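Local coordinates for protein acyl-coenzyme A oxidase 1 (Yarrowia lipolytica, PDB 5Y9D) that oxidises saturated acyl-CoAs to (2E)-enoyl-CoAs with FAD as cofactor, passing the electrons to oxygen to give hydrogen peroxide in peroxisomal fatty acid beta-oxidation, at residues 115-125 with 314-325; 65-76 with 648-656. One frame throughout, in Å; residues are numbered along the deposited sequence.

Overall arrangement
From the N terminus, the chain passes residues 65-76, the end of helix 55-70 and the turns after it, then residues 115-125, where helix 107-118 gives way to helix 122-142. The beta strands of the middle domain follow, and contact 1 closes the loop around them when helix 306-334 comes back against 115-125. Contact 2 closes a longer loop: residues 648-656, late in the C-terminal helical region, return to 65-76, so the loop of contact 1 lies within that of contact 2. Their centres are about 13 Å apart, and they touch: Met119 packs on Leu649, and Arg325 NE probably hydrogen-bonds Ile654 O. N-terminal, central and C-terminal helical regions are thus tied together.

Contact 1. Residues 115-125 with 314-325; sequences QLHGMVDMSTR and SMIADSFHVSKR
Gln115 lies across from Asp318 and Met119 from Val322, their CA atoms 5.7 and 5.0 Å apart, so the end of helix 107-118 and the turn after it run close beside helix 306-334. Gln115 is a knob in a hole made by Ser314, Ala317, Asp318 and His321. With CG anti to the carbonyl carbon (chi1 -69°) and the rest of the chain extended, its amide lies over the methyl of Ala317. NE2 gives Ser314 OG a nearly straight hydrogen bond of 2.9 Å in the amide plane. Arg125 arrives from the next helix, bent at chi2, and forms a salt bridge with Asp318. NH1 is 2.8 Å from OD1, which it meets from above the carboxylate plane, and NH2 adds a weak bond to the same oxygen. The two flat groups stand 78° apart; OD2 lies over the guanidinium face and accepts from Gln460 NE2, giving Asp318 a second partner.

At the other end the turn is held by Arg325. NH1 donates to Met119 O at 2.8 Å in a bent bond, the oxygen tilted from the guanidinium plane; Val120 CG1 packs on one face of the guanidinium, while NE bonds Ile654 O. Met119, bent at chi3, puts its CE 3.6 Å from Arg325 CB.

The contact is buried and joins the N-terminal helical region to the C-alpha1 domain. The side chain of Ser314 lies about 7 Å from that of Glu464, probably the proton acceptor, which Met315 touches. Trp457 of helix 450-457 covers Asp318 and Val322, helix 400-437 takes the side of helix 306-334 that carries Ser319 and Ser323, and helix 84-98 packs on His117 and Thr124.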
loop_
_atom_site.group_PDB
_atom_site.type_symbol
_atom_site.label_atom_id
_atom_site.label_comp_id
_atom_site.label_asym_id
_atom_site.label_seq_id
_atom_site.Cartn_x
_atom_site.Cartn_y
_atom_site.Cartn_z
ATOM N N GLN A 115 3.563 22.156 1.845
ATOM C CA GLN A 115 4.050 21.045 1.025
ATOM C C GLN A 115 5.403 20.508 1.487
ATOM O O GLN A 115 5.557 19.302 1.702
ATOM C CB GLN A 115 4.115 21.465 -0.448
ATOM C CG GLN A 115 2.750 21.672 -1.059
ATOM C CD GLN A 115 2.749 22.528 -2.312
ATOM O OE1 GLN A 115 3.796 22.835 -2.918
ATOM N NE2 GLN A 115 1.552 22.888 -2.735
ATOM N N LEU A 116 6.366 21.405 1.685
ATOM C CA LEU A 116 7.711 21.002 2.101
ATOM C C LEU A 116 7.733 20.331 3.479
ATOM O O LEU A 116 8.462 19.355 3.711
ATOM C CB LEU A 116 8.642 22.191 2.104
ATOM C CG LEU A 116 8.796 22.910 0.767
ATOM C CD1 LEU A 116 9.288 24.339 0.980
ATOM C CD2 LEU A 116 9.740 22.156 -0.146
ATOM N N HIS A 117 6.930 20.845 4.404
ATOM C CA HIS A 117 6.881 20.282 5.749
ATOM C C HIS A 117 6.163 18.936 5.772
ATOM O O HIS A 117 6.479 18.075 6.592
ATOM C CB HIS A 117 6.218 21.281 6.667
ATOM C CG HIS A 117 6.196 20.869 8.095
ATOM N ND1 HIS A 117 7.182 20.094 8.663
ATOM C CD2 HIS A 117 5.306 21.123 9.074
ATOM C CE1 HIS A 117 6.902 19.888 9.935
ATOM N NE2 HIS A 117 5.765 20.496 10.207
ATOM N N GLY A 118 5.227 18.746 4.843
ATOM C CA GLY A 118 4.459 17.499 4.730
ATOM C C GLY A 118 5.276 16.339 4.220
ATOM O O GLY A 118 4.881 15.180 4.368
ATOM N N MET A 119 6.421 16.627 3.604
ATOM C CA MET A 119 7.358 15.559 3.266
ATOM C C MET A 119 7.689 14.633 4.409
ATOM O O MET A 119 7.934 13.488 4.160
ATOM C CB MET A 119 8.703 16.111 2.820
ATOM C CG MET A 119 8.640 16.907 1.550
ATOM S SD MET A 119 10.316 17.327 1.134
ATOM C CE MET A 119 10.751 15.777 0.376
ATOM N N VAL A 120 7.792 15.167 5.623
ATOM C CA VAL A 120 8.263 14.416 6.809
ATOM C C VAL A 120 7.331 14.471 8.027
ATOM O O VAL A 120 7.552 13.742 8.989
ATOM C CB VAL A 120 9.663 14.877 7.299
ATOM C CG1 VAL A 120 10.720 14.494 6.297
ATOM C CG2 VAL A 120 9.703 16.373 7.525
ATOM N N ASP A 121 6.325 15.342 7.994
ATOM C CA ASP A 121 5.360 15.444 9.090
ATOM C C ASP A 121 3.959 15.725 8.567
ATOM O O ASP A 121 3.472 16.838 8.587
ATOM C CB ASP A 121 5.774 16.519 10.093
ATOM C CG ASP A 121 4.885 16.529 11.324
ATOM O OD1 ASP A 121 3.950 15.700 11.388
ATOM O OD2 ASP A 121 5.090 17.364 12.226
ATOM N N MET A 122 3.288 14.683 8.128
ATOM C CA MET A 122 1.945 14.848 7.664
ATOM C C MET A 122 0.935 15.230 8.754
ATOM O O MET A 122 -0.014 15.939 8.442
ATOM C CB MET A 122 1.526 13.622 6.842
ATOM C CG MET A 122 1.929 13.781 5.353
ATOM S SD MET A 122 1.998 12.284 4.332
ATOM C CE MET A 122 3.743 11.846 4.328
ATOM N N SER A 123 1.133 14.840 10.018
ATOM C CA SER A 123 0.138 15.150 11.035
ATOM C C SER A 123 0.015 16.693 11.255
ATOM O O SER A 123 -1.091 17.243 11.258
ATOM C CB SER A 123 0.436 14.389 12.331
ATOM O OG SER A 123 0.162 12.978 12.210
ATOM N N THR A 124 1.140 17.395 11.387
ATOM C CA THR A 124 1.106 18.849 11.625
ATOM C C THR A 124 0.611 19.567 10.373
ATOM O O THR A 124 -0.074 20.589 10.433
ATOM C CB THR A 124 2.496 19.420 11.918
ATOM O OG1 THR A 124 3.053 18.812 13.084
ATOM C CG2 THR A 124 2.414 20.938 12.105
ATOM N N ARG A 125 0.997 19.050 9.224
ATOM C CA ARG A 125 0.556 19.651 8.015
ATOM C C ARG A 125 -0.980 19.638 7.988
ATOM O O ARG A 125 -1.598 20.666 7.848
ATOM C CB ARG A 125 1.189 18.923 6.834
ATOM C CG ARG A 125 0.965 19.595 5.505
ATOM C CD ARG A 125 -0.239 19.002 4.780
ATOM N NE ARG A 125 -0.524 19.808 3.597
ATOM C CZ ARG A 125 0.151 19.739 2.458
ATOM N NH1 ARG A 125 1.152 18.898 2.342
ATOM N NH2 ARG A 125 -0.183 20.529 1.441
ATOM N N SER A 314 -2.985 21.513 -4.290
ATOM C CA SER A 314 -1.862 21.322 -3.374
ATOM C C SER A 314 -1.474 19.842 -3.262
ATOM O O SER A 314 -0.320 19.538 -3.038
ATOM C CB SER A 314 -2.165 21.918 -2.003
ATOM O OG SER A 314 -0.953 22.298 -1.378
ATOM N N MET A 315 -2.421 18.925 -3.455
ATOM C CA MET A 315 -2.100 17.475 -3.473
ATOM C C MET A 315 -1.299 16.942 -4.679
ATOM O O MET A 315 -0.709 15.851 -4.597
ATOM C CB MET A 315 -3.358 16.651 -3.294
ATOM C CG MET A 315 -3.794 16.628 -1.849
ATOM S SD MET A 315 -5.431 15.932 -1.651
ATOM C CE MET A 315 -6.048 16.968 -0.341
ATOM N N ILE A 316 -1.273 17.686 -5.782
ATOM C CA ILE A 316 -0.481 17.268 -6.903
ATOM C C ILE A 316 0.994 17.474 -6.503
ATOM O O ILE A 316 1.840 16.642 -6.786
ATOM C CB ILE A 316 -0.856 17.999 -8.197
ATOM C CG1 ILE A 316 -2.333 17.802 -8.540
ATOM C CG2 ILE A 316 -0.083 17.452 -9.380
ATOM C CD1 ILE A 316 -2.909 18.957 -9.336
ATOM N N ALA A 317 1.278 18.546 -5.794
ATOM C CA ALA A 317 2.633 18.844 -5.348
ATOM C C ALA A 317 3.076 17.890 -4.259
ATOM O O ALA A 317 4.198 17.400 -4.303
ATOM C CB ALA A 317 2.724 20.287 -4.860
ATOM N N ASP A 318 2.216 17.625 -3.274
ATOM C CA ASP A 318 2.578 16.655 -2.251
ATOM C C ASP A 318 3.039 15.396 -2.926
ATOM O O ASP A 318 4.078 14.880 -2.583
ATOM C CB ASP A 318 1.434 16.290 -1.304
ATOM C CG ASP A 318 0.818 17.478 -0.620
ATOM O OD1 ASP A 318 1.522 18.494 -0.421
ATOM O OD2 ASP A 318 -0.391 17.379 -0.294
ATOM N N SER A 319 2.286 14.911 -3.903
ATOM C CA SER A 319 2.654 13.709 -4.606
ATOM C C SER A 319 4.083 13.789 -5.144
ATOM O O SER A 319 4.849 12.850 -4.991
ATOM C CB SER A 319 1.675 13.415 -5.749
ATOM O OG SER A 319 0.371 13.157 -5.272
ATOM N N PHE A 320 4.444 14.899 -5.773
ATOM C CA PHE A 320 5.848 15.118 -6.145
ATOM C C PHE A 320 6.770 15.106 -4.932
ATOM O O PHE A 320 7.742 14.353 -4.884
ATOM C CB PHE A 320 6.028 16.431 -6.885
ATOM C CG PHE A 320 7.478 16.880 -7.012
ATOM C CD1 PHE A 320 8.343 16.250 -7.884
ATOM C CD2 PHE A 320 7.954 17.957 -6.282
ATOM C CE1 PHE A 320 9.666 16.683 -8.023
ATOM C CE2 PHE A 320 9.268 18.402 -6.420
ATOM C CZ PHE A 320 10.134 17.760 -7.288
ATOM N N HIS A 321 6.465 15.927 -3.938
ATOM C CA HIS A 321 7.402 16.080 -2.821
ATOM C C HIS A 321 7.647 14.809 -1.990
ATOM O O HIS A 321 8.788 14.468 -1.680
ATOM C CB HIS A 321 6.966 17.225 -1.950
ATOM C CG HIS A 321 7.242 18.549 -2.565
ATOM N ND1 HIS A 321 6.249 19.378 -3.022
ATOM C CD2 HIS A 321 8.406 19.173 -2.835
ATOM C CE1 HIS A 321 6.781 20.479 -3.510
ATOM N NE2 HIS A 321 8.089 20.388 -3.384
ATOM N N VAL A 322 6.598 14.078 -1.669
ATOM C CA VAL A 322 6.783 12.839 -0.940
ATOM C C VAL A 322 7.407 11.722 -1.818
ATOM O O VAL A 322 8.166 10.902 -1.342
ATOM C CB VAL A 322 5.434 12.399 -0.346
ATOM C CG1 VAL A 322 5.491 10.955 0.185
ATOM C CG2 VAL A 322 5.015 13.398 0.731
ATOM N N SER A 323 7.073 11.690 -3.098
ATOM C CA SER A 323 7.682 10.737 -4.025
ATOM C C SER A 323 9.149 10.967 -4.120
ATOM O O SER A 323 9.919 10.039 -4.103
ATOM C CB SER A 323 7.075 10.850 -5.414
ATOM O OG SER A 323 5.820 10.192 -5.404
ATOM N N LYS A 324 9.544 12.226 -4.172
ATOM C CA LYS A 324 10.928 12.498 -4.389
ATOM C C LYS A 324 11.722 12.139 -3.145
ATOM O O LYS A 324 12.917 11.880 -3.249
ATOM C CB LYS A 324 11.159 13.929 -4.812
ATOM C CG LYS A 324 11.382 14.906 -3.675
ATOM C CD LYS A 324 11.207 16.336 -4.190
ATOM C CE LYS A 324 11.367 17.302 -3.055
ATOM N NZ LYS A 324 11.415 18.669 -3.571
ATOM N N ARG A 325 11.066 12.113 -1.987
ATOM C CA ARG A 325 11.757 11.780 -0.775
ATOM C C ARG A 325 12.051 10.291 -0.766
ATOM O O ARG A 325 13.164 9.862 -0.499
ATOM C CB ARG A 325 10.911 12.143 0.441
ATOM C CG ARG A 325 11.545 11.751 1.773
ATOM C CD ARG A 325 10.646 12.059 2.969
ATOM N NE ARG A 325 11.110 11.329 4.140
ATOM C CZ ARG A 325 10.338 10.870 5.114
ATOM N NH1 ARG A 325 9.023 11.068 5.115
ATOM N NH2 ARG A 325 10.905 10.145 6.068
#

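Contact 2. Residues 65-76 with 648-656; sequences MSSIERDPVLSV and GLSDFFINA
Phe652 is held between two parts of segment 65-76. Over the centre of one ring face sits Glu69 CA, a CH-pi contact 3.9 Å from the centroid and only 6° off the normal; on the opposite face Val76 CG2 bears down nearer the rim. Leu74 O meets the edge in the ring plane, 3.7 Å from CZ. The ring gets there because its CG is anti to the backbone N (chi1 177°), which sends it across to the end of helix 55-70. Phe653 is covered on both faces as well. Met65 CE lies over one face, another CH-pi contact, with the sulfur farther above the same ring as a Met-aromatic pair, and CD1 of Phe652 covers the opposite face. Glu69 OE2 and Met65 O come to its edge.

Around the rings the packing is largely apolar. Met65 CE, turned by the bend at chi3, also touches Leu649 CD2 at 3.4 Å, and Ile68 sets CB against Phe653 CZ and CG2 against Phe652 CE1. Apart from these, Val76 CG2 sets a methyl against an amide oxygen, Asn655 OD1, at 3.3 Å.

One polar link borders this patch. Ser650 OG donates to Glu69 OE2 at 2.6 Å, approaching from above the carboxylate plane, while the same OG accepts weakly from Phe652 N as the N-cap of helix 651-654. A water ties Glu69 OE2 to Gly648 O and accepts from Ser650 N.

Away from the annotated sites, the contact fastens the end of helix 55-70 to the turn and short helix 651-654 of the C-terminal region. Glu69 serves both sides of its chemistry: backbone and aliphatic part join Met65, Ile68 and Val76 around the phenylalanines, while serine and water, both donating to OE2, would probably help it carry negative charge at the partly exposed border.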
loop_
_atom_site.group_PDB
_atom_site.type_symbol
_atom_site.label_atom_id
_atom_site.label_comp_id
_atom_site.label_asym_id
_atom_site.label_seq_id
_atom_site.Cartn_x
_atom_site.Cartn_y
_atom_site.Cartn_z
ATOM N N MET A 65 12.994 25.687 3.889
ATOM C CA MET A 65 13.491 24.413 4.393
ATOM C C MET A 65 14.453 24.555 5.528
ATOM O O MET A 65 14.421 23.714 6.416
ATOM C CB MET A 65 14.102 23.586 3.275
ATOM C CG MET A 65 13.014 23.121 2.331
ATOM S SD MET A 65 13.615 22.494 0.770
ATOM C CE MET A 65 13.753 20.781 1.244
ATOM N N SER A 66 15.288 25.602 5.541
ATOM C CA SER A 66 16.142 25.818 6.719
ATOM C C SER A 66 15.335 26.248 7.934
ATOM O O SER A 66 15.717 25.960 9.061
ATOM C CB SER A 66 17.226 26.860 6.497
ATOM O OG SER A 66 17.280 27.227 5.159
ATOM N N SER A 67 14.248 26.979 7.736
ATOM C CA SER A 67 13.414 27.290 8.884
ATOM C C SER A 67 12.868 26.024 9.441
ATOM O O SER A 67 12.970 25.802 10.639
ATOM C CB SER A 67 12.280 28.226 8.549
ATOM O OG SER A 67 12.847 29.449 8.159
ATOM N N ILE A 68 12.322 25.170 8.591
ATOM C CA ILE A 68 11.767 23.906 9.085
ATOM C C ILE A 68 12.817 23.006 9.732
ATOM O O ILE A 68 12.557 22.460 10.778
ATOM C CB ILE A 68 10.955 23.168 8.017
ATOM C CG1 ILE A 68 9.782 24.031 7.537
ATOM C CG2 ILE A 68 10.355 21.891 8.587
ATOM C CD1 ILE A 68 9.341 23.712 6.128
ATOM N N GLU A 69 13.999 22.894 9.129
ATOM C CA GLU A 69 15.131 22.080 9.634
ATOM C C GLU A 69 15.643 22.447 11.013
ATOM O O GLU A 69 16.115 21.610 11.773
ATOM C CB GLU A 69 16.364 22.297 8.751
ATOM C CG GLU A 69 16.453 21.451 7.513
ATOM C CD GLU A 69 17.477 21.956 6.500
ATOM O OE1 GLU A 69 18.326 22.812 6.864
ATOM O OE2 GLU A 69 17.422 21.502 5.320
ATOM N N ARG A 70 15.652 23.722 11.298
ATOM C CA ARG A 70 16.423 24.204 12.418
ATOM C C ARG A 70 15.578 24.400 13.675
ATOM O O ARG A 70 16.104 24.344 14.787
ATOM C CB ARG A 70 17.099 25.520 12.040
ATOM C CG ARG A 70 18.181 25.389 10.981
ATOM C CD ARG A 70 18.601 26.763 10.463
ATOM N NE ARG A 70 19.798 26.722 9.634
ATOM C CZ ARG A 70 20.450 27.802 9.193
ATOM N NH1 ARG A 70 20.026 29.042 9.524
ATOM N NH2 ARG A 70 21.542 27.658 8.426
ATOM N N ASP A 71 14.290 24.657 13.480
ATOM C CA ASP A 71 13.349 24.899 14.561
ATOM C C ASP A 71 13.197 23.643 15.405
ATOM O O ASP A 71 12.632 22.654 14.942
ATOM C CB ASP A 71 11.987 25.316 13.990
ATOM C CG ASP A 71 11.058 25.926 15.048
ATOM O OD1 ASP A 71 11.266 25.648 16.256
ATOM O OD2 ASP A 71 10.126 26.693 14.652
ATOM N N PRO A 72 13.700 23.680 16.653
ATOM C CA PRO A 72 13.690 22.482 17.471
ATOM C C PRO A 72 12.312 21.961 17.871
ATOM O O PRO A 72 12.197 20.778 18.160
ATOM C CB PRO A 72 14.499 22.892 18.709
ATOM C CG PRO A 72 14.476 24.374 18.745
ATOM C CD PRO A 72 14.411 24.792 17.313
ATOM N N VAL A 73 11.280 22.807 17.881
ATOM C CA VAL A 73 9.934 22.309 18.114
ATOM C C VAL A 73 9.551 21.350 17.002
ATOM O O VAL A 73 8.867 20.367 17.274
ATOM C CB VAL A 73 8.837 23.408 18.238
ATOM C CG1 VAL A 73 7.482 22.776 18.615
ATOM C CG2 VAL A 73 9.196 24.455 19.294
ATOM N N LEU A 74 10.040 21.602 15.781
ATOM C CA LEU A 74 9.639 20.847 14.569
ATOM C C LEU A 74 10.462 19.597 14.256
ATOM O O LEU A 74 10.344 19.021 13.173
ATOM C CB LEU A 74 9.740 21.745 13.337
ATOM C CG LEU A 74 8.896 23.020 13.318
ATOM C CD1 LEU A 74 8.755 23.568 11.903
ATOM C CD2 LEU A 74 7.521 22.751 13.910
ATOM N N SER A 75 11.320 19.183 15.173
ATOM C CA SER A 75 12.313 18.154 14.849
ATOM C C SER A 75 11.605 16.809 14.793
ATOM O O SER A 75 10.797 16.498 15.652
ATOM C CB SER A 75 13.413 18.132 15.906
ATOM O OG SER A 75 14.049 16.875 15.926
ATOM N N VAL A 76 11.934 16.001 13.804
ATOM C CA VAL A 76 11.236 14.724 13.589
ATOM C C VAL A 76 12.051 13.475 13.966
ATOM O O VAL A 76 11.561 12.358 13.855
ATOM C CB VAL A 76 10.671 14.660 12.151
ATOM C CG1 VAL A 76 9.686 15.803 11.971
ATOM C CG2 VAL A 76 11.766 14.755 11.082
ATOM N N GLY A 648 17.186 18.475 -3.870
ATOM C CA GLY A 648 17.644 19.516 -2.993
ATOM C C GLY A 648 17.375 19.237 -1.535
ATOM O O GLY A 648 17.448 20.147 -0.740
ATOM N N LEU A 649 17.077 17.984 -1.191
ATOM C CA LEU A 649 16.774 17.571 0.189
ATOM C C LEU A 649 17.958 17.374 1.140
ATOM O O LEU A 649 18.831 16.566 0.888
ATOM C CB LEU A 649 15.988 16.278 0.176
ATOM C CG LEU A 649 14.674 16.423 -0.583
ATOM C CD1 LEU A 649 13.859 15.163 -0.469
ATOM C CD2 LEU A 649 13.914 17.624 -0.042
ATOM N N SER A 650 17.958 18.098 2.258
ATOM C CA SER A 650 18.930 17.866 3.318
ATOM C C SER A 650 18.569 16.562 4.016
ATOM O O SER A 650 17.539 15.970 3.714
ATOM C CB SER A 650 18.900 19.005 4.304
ATOM O OG SER A 650 17.778 18.911 5.172
ATOM N N ASP A 651 19.406 16.116 4.945
ATOM C CA ASP A 651 19.158 14.847 5.641
ATOM C C ASP A 651 17.960 14.936 6.581
ATOM O O ASP A 651 17.310 13.917 6.885
ATOM C CB ASP A 651 20.395 14.337 6.384
ATOM C CG ASP A 651 21.436 13.700 5.437
ATOM O OD1 ASP A 651 21.134 13.384 4.266
ATOM O OD2 ASP A 651 22.575 13.501 5.874
ATOM N N PHE A 652 17.627 16.136 7.002
ATOM C CA PHE A 652 16.465 16.314 7.811
ATOM C C PHE A 652 15.202 15.852 7.037
ATOM O O PHE A 652 14.352 15.155 7.593
ATOM C CB PHE A 652 16.349 17.800 8.220
ATOM C CG PHE A 652 15.119 18.116 9.021
ATOM C CD1 PHE A 652 13.897 18.308 8.393
ATOM C CD2 PHE A 652 15.179 18.207 10.408
ATOM C CE1 PHE A 652 12.763 18.596 9.128
ATOM C CE2 PHE A 652 14.048 18.497 11.142
ATOM C CZ PHE A 652 12.839 18.709 10.509
ATOM N N PHE A 653 15.057 16.292 5.779
ATOM C CA PHE A 653 13.868 15.917 4.983
ATOM C C PHE A 653 13.949 14.492 4.460
ATOM O O PHE A 653 12.926 13.894 4.153
ATOM C CB PHE A 653 13.575 16.902 3.856
ATOM C CG PHE A 653 13.222 18.275 4.347
ATOM C CD1 PHE A 653 11.921 18.599 4.652
ATOM C CD2 PHE A 653 14.204 19.231 4.528
ATOM C CE1 PHE A 653 11.586 19.852 5.124
ATOM C CE2 PHE A 653 13.884 20.494 4.994
ATOM C CZ PHE A 653 12.573 20.804 5.304
ATOM N N ILE A 654 15.150 13.931 4.392
ATOM C CA ILE A 654 15.266 12.504 4.150
ATOM C C ILE A 654 14.596 11.775 5.299
ATOM O O ILE A 654 13.662 10.990 5.099
ATOM C CB ILE A 654 16.741 12.080 4.000
ATOM C CG1 ILE A 654 17.314 12.630 2.684
ATOM C CG2 ILE A 654 16.891 10.569 4.011
ATOM C CD1 ILE A 654 16.510 12.271 1.445
ATOM N N ASN A 655 15.070 12.093 6.496
ATOM C CA ASN A 655 14.664 11.479 7.737
ATOM C C ASN A 655 14.762 9.941 7.687
ATOM O O ASN A 655 13.870 9.214 8.147
ATOM C CB ASN A 655 13.276 11.968 8.120
ATOM C CG ASN A 655 12.989 11.758 9.577
ATOM O OD1 ASN A 655 11.837 11.681 10.005
ATOM N ND2 ASN A 655 14.044 11.634 10.352
ATOM N N ALA A 656 15.866 9.447 7.141
ATOM C CA ALA A 656 16.071 7.997 7.008
ATOM C C ALA A 656 17.556 7.648 6.840
ATOM O O ALA A 656 18.152 8.006 5.845
ATOM C CB ALA A 656 15.262 7.429 5.821
HETATM O O HOH W 1 16.697 20.731 2.307
#